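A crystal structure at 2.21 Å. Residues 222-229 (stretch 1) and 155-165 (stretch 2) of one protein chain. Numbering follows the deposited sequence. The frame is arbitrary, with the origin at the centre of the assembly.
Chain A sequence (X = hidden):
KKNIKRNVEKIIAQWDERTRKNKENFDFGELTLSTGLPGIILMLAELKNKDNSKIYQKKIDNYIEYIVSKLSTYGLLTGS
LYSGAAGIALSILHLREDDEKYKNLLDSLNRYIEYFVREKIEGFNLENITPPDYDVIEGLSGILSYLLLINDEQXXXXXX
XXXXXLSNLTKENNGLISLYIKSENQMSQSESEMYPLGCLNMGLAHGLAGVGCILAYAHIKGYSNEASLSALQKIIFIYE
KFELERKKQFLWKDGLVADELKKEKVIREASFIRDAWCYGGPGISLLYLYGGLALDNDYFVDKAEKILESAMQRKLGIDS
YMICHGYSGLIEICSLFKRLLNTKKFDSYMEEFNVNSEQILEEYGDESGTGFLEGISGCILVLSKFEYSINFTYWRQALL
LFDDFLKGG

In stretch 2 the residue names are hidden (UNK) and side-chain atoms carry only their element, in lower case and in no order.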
# COMPACT_ATOMS: atom_id res chain seq x y z
N GLY A 222 1.74 -7.99 -17.69
CA GLY A 222 1.22 -8.39 -19.01
C GLY A 222 -0.13 -7.76 -19.34
O GLY A 222 -0.73 -8.06 -20.36
N TYR A 223 -0.58 -6.86 -18.46
CA TYR A 223 -1.89 -6.21 -18.57
C TYR A 223 -1.74 -4.71 -18.79
O TYR A 223 -1.59 -3.93 -17.82
CB TYR A 223 -2.73 -6.49 -17.30
CG TYR A 223 -2.91 -7.97 -16.98
CD1 TYR A 223 -4.01 -8.70 -17.49
CD2 TYR A 223 -1.99 -8.65 -16.20
CE1 TYR A 223 -4.17 -10.06 -17.19
CE2 TYR A 223 -2.14 -10.00 -15.89
CZ TYR A 223 -3.22 -10.70 -16.38
OH TYR A 223 -3.32 -12.04 -16.07
N SER A 224 -1.77 -4.31 -20.06
CA SER A 224 -1.79 -2.91 -20.45
C SER A 224 -2.30 -2.74 -21.85
O SER A 224 -2.31 -3.70 -22.61
CB SER A 224 -0.39 -2.30 -20.36
OG SER A 224 0.49 -2.92 -21.27
N ASN A 225 -2.72 -1.52 -22.16
CA ASN A 225 -3.03 -1.10 -23.52
C ASN A 225 -2.52 0.33 -23.70
O ASN A 225 -2.03 0.94 -22.75
CB ASN A 225 -4.54 -1.24 -23.82
CG ASN A 225 -5.41 -0.68 -22.70
OD1 ASN A 225 -5.15 0.41 -22.20
ND2 ASN A 225 -6.45 -1.43 -22.32
N GLU A 226 -2.64 0.87 -24.92
CA GLU A 226 -2.18 2.24 -25.20
C GLU A 226 -2.74 3.27 -24.21
O GLU A 226 -2.05 4.24 -23.87
CB GLU A 226 -2.50 2.66 -26.65
CG GLU A 226 -1.42 2.27 -27.69
CD GLU A 226 -1.76 2.71 -29.12
OE1 GLU A 226 -2.92 2.49 -29.57
OE2 GLU A 226 -0.87 3.26 -29.81
N ALA A 227 -3.96 3.04 -23.74
CA ALA A 227 -4.65 3.97 -22.82
C ALA A 227 -4.11 3.94 -21.37
O ALA A 227 -4.02 4.98 -20.72
CB ALA A 227 -6.15 3.70 -22.84
N SER A 228 -3.79 2.76 -20.86
CA SER A 228 -3.21 2.62 -19.53
C SER A 228 -1.78 3.15 -19.50
O SER A 228 -1.37 3.78 -18.51
CB SER A 228 -3.25 1.16 -19.07
OG SER A 228 -2.25 0.41 -19.72
N LEU A 229 -1.05 2.90 -20.58
CA LEU A 229 0.32 3.45 -20.72
C LEU A 229 0.28 4.97 -20.84
O LEU A 229 1.14 5.66 -20.29
CB LEU A 229 1.07 2.81 -21.89
CG LEU A 229 1.54 1.35 -21.71
CD1 LEU A 229 2.08 0.75 -23.02
CD2 LEU A 229 2.57 1.18 -20.61
N UNK A 155 -9.41 -14.31 -14.32
CA UNK A 155 -9.47 -12.95 -13.75
C UNK A 155 -8.94 -11.86 -14.68
O UNK A 155 -8.85 -10.68 -14.30
c UNK A 155 -8.82 -12.93 -12.38
c UNK A 155 -10.88 -13.69 -11.06
c UNK A 155 -11.52 -14.55 -10.18
o UNK A 155 -11.46 -16.46 -8.76
c UNK A 155 -9.51 -13.87 -11.40
c UNK A 155 -8.84 -14.96 -10.85
c UNK A 155 -9.48 -15.83 -9.97
c UNK A 155 -10.82 -15.62 -9.64
N UNK A 156 -8.64 -12.26 -15.92
CA UNK A 156 -8.10 -11.37 -16.93
C UNK A 156 -9.08 -10.27 -17.25
O UNK A 156 -8.71 -9.09 -17.33
o UNK A 156 -5.99 -13.67 -18.95
o UNK A 156 -5.71 -12.81 -16.96
c UNK A 156 -7.71 -12.16 -18.19
c UNK A 156 -6.37 -12.93 -18.02
N UNK A 157 -10.34 -10.65 -17.39
CA UNK A 157 -11.38 -9.69 -17.71
C UNK A 157 -11.55 -8.65 -16.61
O UNK A 157 -11.56 -7.47 -16.90
o UNK A 157 -13.23 -12.20 -19.54
c UNK A 157 -12.71 -10.39 -18.07
o UNK A 157 -12.01 -10.57 -20.34
c UNK A 157 -12.65 -11.10 -19.40
N UNK A 158 -11.65 -9.11 -15.36
CA UNK A 158 -11.71 -8.25 -14.18
C UNK A 158 -10.52 -7.27 -14.12
O UNK A 158 -10.69 -6.07 -13.86
c UNK A 158 -11.59 -8.49 -11.51
c UNK A 158 -11.75 -9.13 -12.91
c UNK A 158 -11.55 -9.53 -10.40
c UNK A 158 -12.70 -7.45 -11.23
N UNK A 159 -9.31 -7.79 -14.35
CA UNK A 159 -8.08 -6.98 -14.31
C UNK A 159 -8.14 -5.85 -15.31
O UNK A 159 -7.87 -4.70 -14.97
c UNK A 159 -6.86 -7.86 -14.55
c UNK A 159 -6.43 -8.63 -13.28
c UNK A 159 -5.10 -10.54 -12.38
c UNK A 159 -5.38 -9.71 -13.62
n UNK A 159 -4.09 -11.59 -12.62
N UNK A 160 -8.57 -6.18 -16.53
CA UNK A 160 -8.67 -5.23 -17.63
C UNK A 160 -9.76 -4.19 -17.37
O UNK A 160 -9.58 -3.00 -17.67
c UNK A 160 -7.46 -6.55 -19.39
c UNK A 160 -8.84 -6.01 -18.96
c UNK A 160 -9.49 -5.17 -20.06
c UNK A 160 -7.56 -7.89 -20.13
N UNK A 161 -10.88 -4.65 -16.80
CA UNK A 161 -11.98 -3.78 -16.39
C UNK A 161 -11.52 -2.72 -15.40
O UNK A 161 -11.84 -1.54 -15.56
c UNK A 161 -13.14 -4.60 -15.79
c UNK A 161 -14.41 -3.84 -15.40
c UNK A 161 -15.32 -3.58 -16.62
c UNK A 161 -15.17 -4.60 -14.30
N UNK A 162 -10.79 -3.14 -14.36
CA UNK A 162 -10.20 -2.22 -13.36
C UNK A 162 -9.15 -1.27 -14.00
O UNK A 162 -9.18 -0.05 -13.79
c UNK A 162 -9.90 -4.81 -10.45
c UNK A 162 -8.63 -2.09 -11.37
c UNK A 162 -9.50 -3.00 -12.21
c UNK A 162 -10.52 -3.73 -11.33
N UNK A 163 -8.23 -1.85 -14.76
CA UNK A 163 -7.19 -1.08 -15.45
C UNK A 163 -7.80 0.02 -16.34
O UNK A 163 -7.37 1.18 -16.28
c UNK A 163 -5.47 -1.24 -17.39
c UNK A 163 -4.69 -3.98 -15.84
c UNK A 163 -6.24 -2.00 -16.25
c UNK A 163 -5.22 -2.66 -15.30
N UNK A 164 -8.80 -0.35 -17.15
CA UNK A 164 -9.47 0.63 -18.03
C UNK A 164 -10.20 1.70 -17.22
O UNK A 164 -10.13 2.88 -17.56
c UNK A 164 -9.80 -0.73 -20.16
c UNK A 164 -10.47 -0.05 -18.97
o UNK A 164 -8.59 -0.63 -20.36
n UNK A 164 -10.61 -1.43 -20.96
N UNK A 165 -10.86 1.28 -16.14
CA UNK A 165 -11.55 2.20 -15.25
C UNK A 165 -10.61 3.20 -14.57
O UNK A 165 -10.89 4.41 -14.54
c UNK A 165 -12.88 3.40 -11.01
c UNK A 165 -12.99 2.30 -13.17
c UNK A 165 -12.30 2.60 -11.99
c UNK A 165 -14.15 3.91 -11.20
c UNK A 165 -14.27 2.82 -13.35
c UNK A 165 -12.36 1.43 -14.22
c UNK A 165 -14.85 3.62 -12.37
O HOH W 1 -6.63 1.34 -20.19

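Position 155 carries one carbon followed by a six-carbon ring bearing one oxygen, and its CB stays 6.7 Å from Tyr223 OH, too far for contact. A hydroxylated ring means Tyr155, the N-cap of the helix that follows.

Position 156 has two carbons, the second carrying two oxygens: a short carboxylate, hence Asp156. Its CB points sideways, but the m rotamer brings the carboxylate nearer, and Tyr223 OH donates a hydrogen bond of 2.7 Å to Asp156 OD1. The acceptor lies near the plane of the ring, at its edge.

Position 157 shows the same four atoms; the CA-to-CB bond points away from stretch 1, and the side chain touches nothing there; it is Asp157. At 158, four carbons fork at the second, which gives Leu158, out of reach.

Position 159 has four carbons in a row ending in nitrogen, so it is Lys159. Past chi1 the chain is all t, and this extended form runs over one face of the Tyr223 ring: Lys159 CD sits 3.9 Å from the centroid of Tyr223 CG, CD1, CD2, CE1, CE2 and CZ, 20° off the normal, a CH-pi contact. Lys159 NZ comes within 3.6 Å of Tyr223 OH, but its hydrogen bonding is met elsewhere in the structure.

Position 160 has four carbons forked at the first, one arm two carbons long: Ile160. Its CG1 approaches Tyr223 CD1 at 4.5 Å, at the ring edge, a loose apolar contact.

Position 161, four carbons forked at the second, is Leu161; position 162, forked at the first with one longer arm, is Ile162. Both are out of reach.

Position 163 repeats the beta-branched pattern and is Ile163, but it points toward stretch 1. Ile163 CD1 packs 3.5 Å from Tyr223 CB, and Ile163 CG2 lies 3.7 Å from Ser228 CB.

Position 164 has two carbons, the second bearing one oxygen and one nitrogen, an amide: Asn164. Asn225 ND2 donates to Asn164 OD1 at 3.0 Å with an angle of 167°, nearly straight.

Position 165, one carbon and a six-carbon ring without oxygen, is Phe165, far from stretch 1.

The contact buries 364 Å² and uses one side of the helix. Tyr223, laid against it, contributes 127 Å², anchored at its hydroxyl and packed at its CB. Asn225 divides its amide: ND2 reaches Asn164, while Asn225 OD1 caps its own helix, which starts at Glu226, by accepting from Ser228 N at 3.0 Å. Water 1 donates to Asn225 OD1 (2.7 Å) and Asn164 OD1 (2.8 Å), bridging both amides.

Stretch 2 (155-165) YDDLKILIINF
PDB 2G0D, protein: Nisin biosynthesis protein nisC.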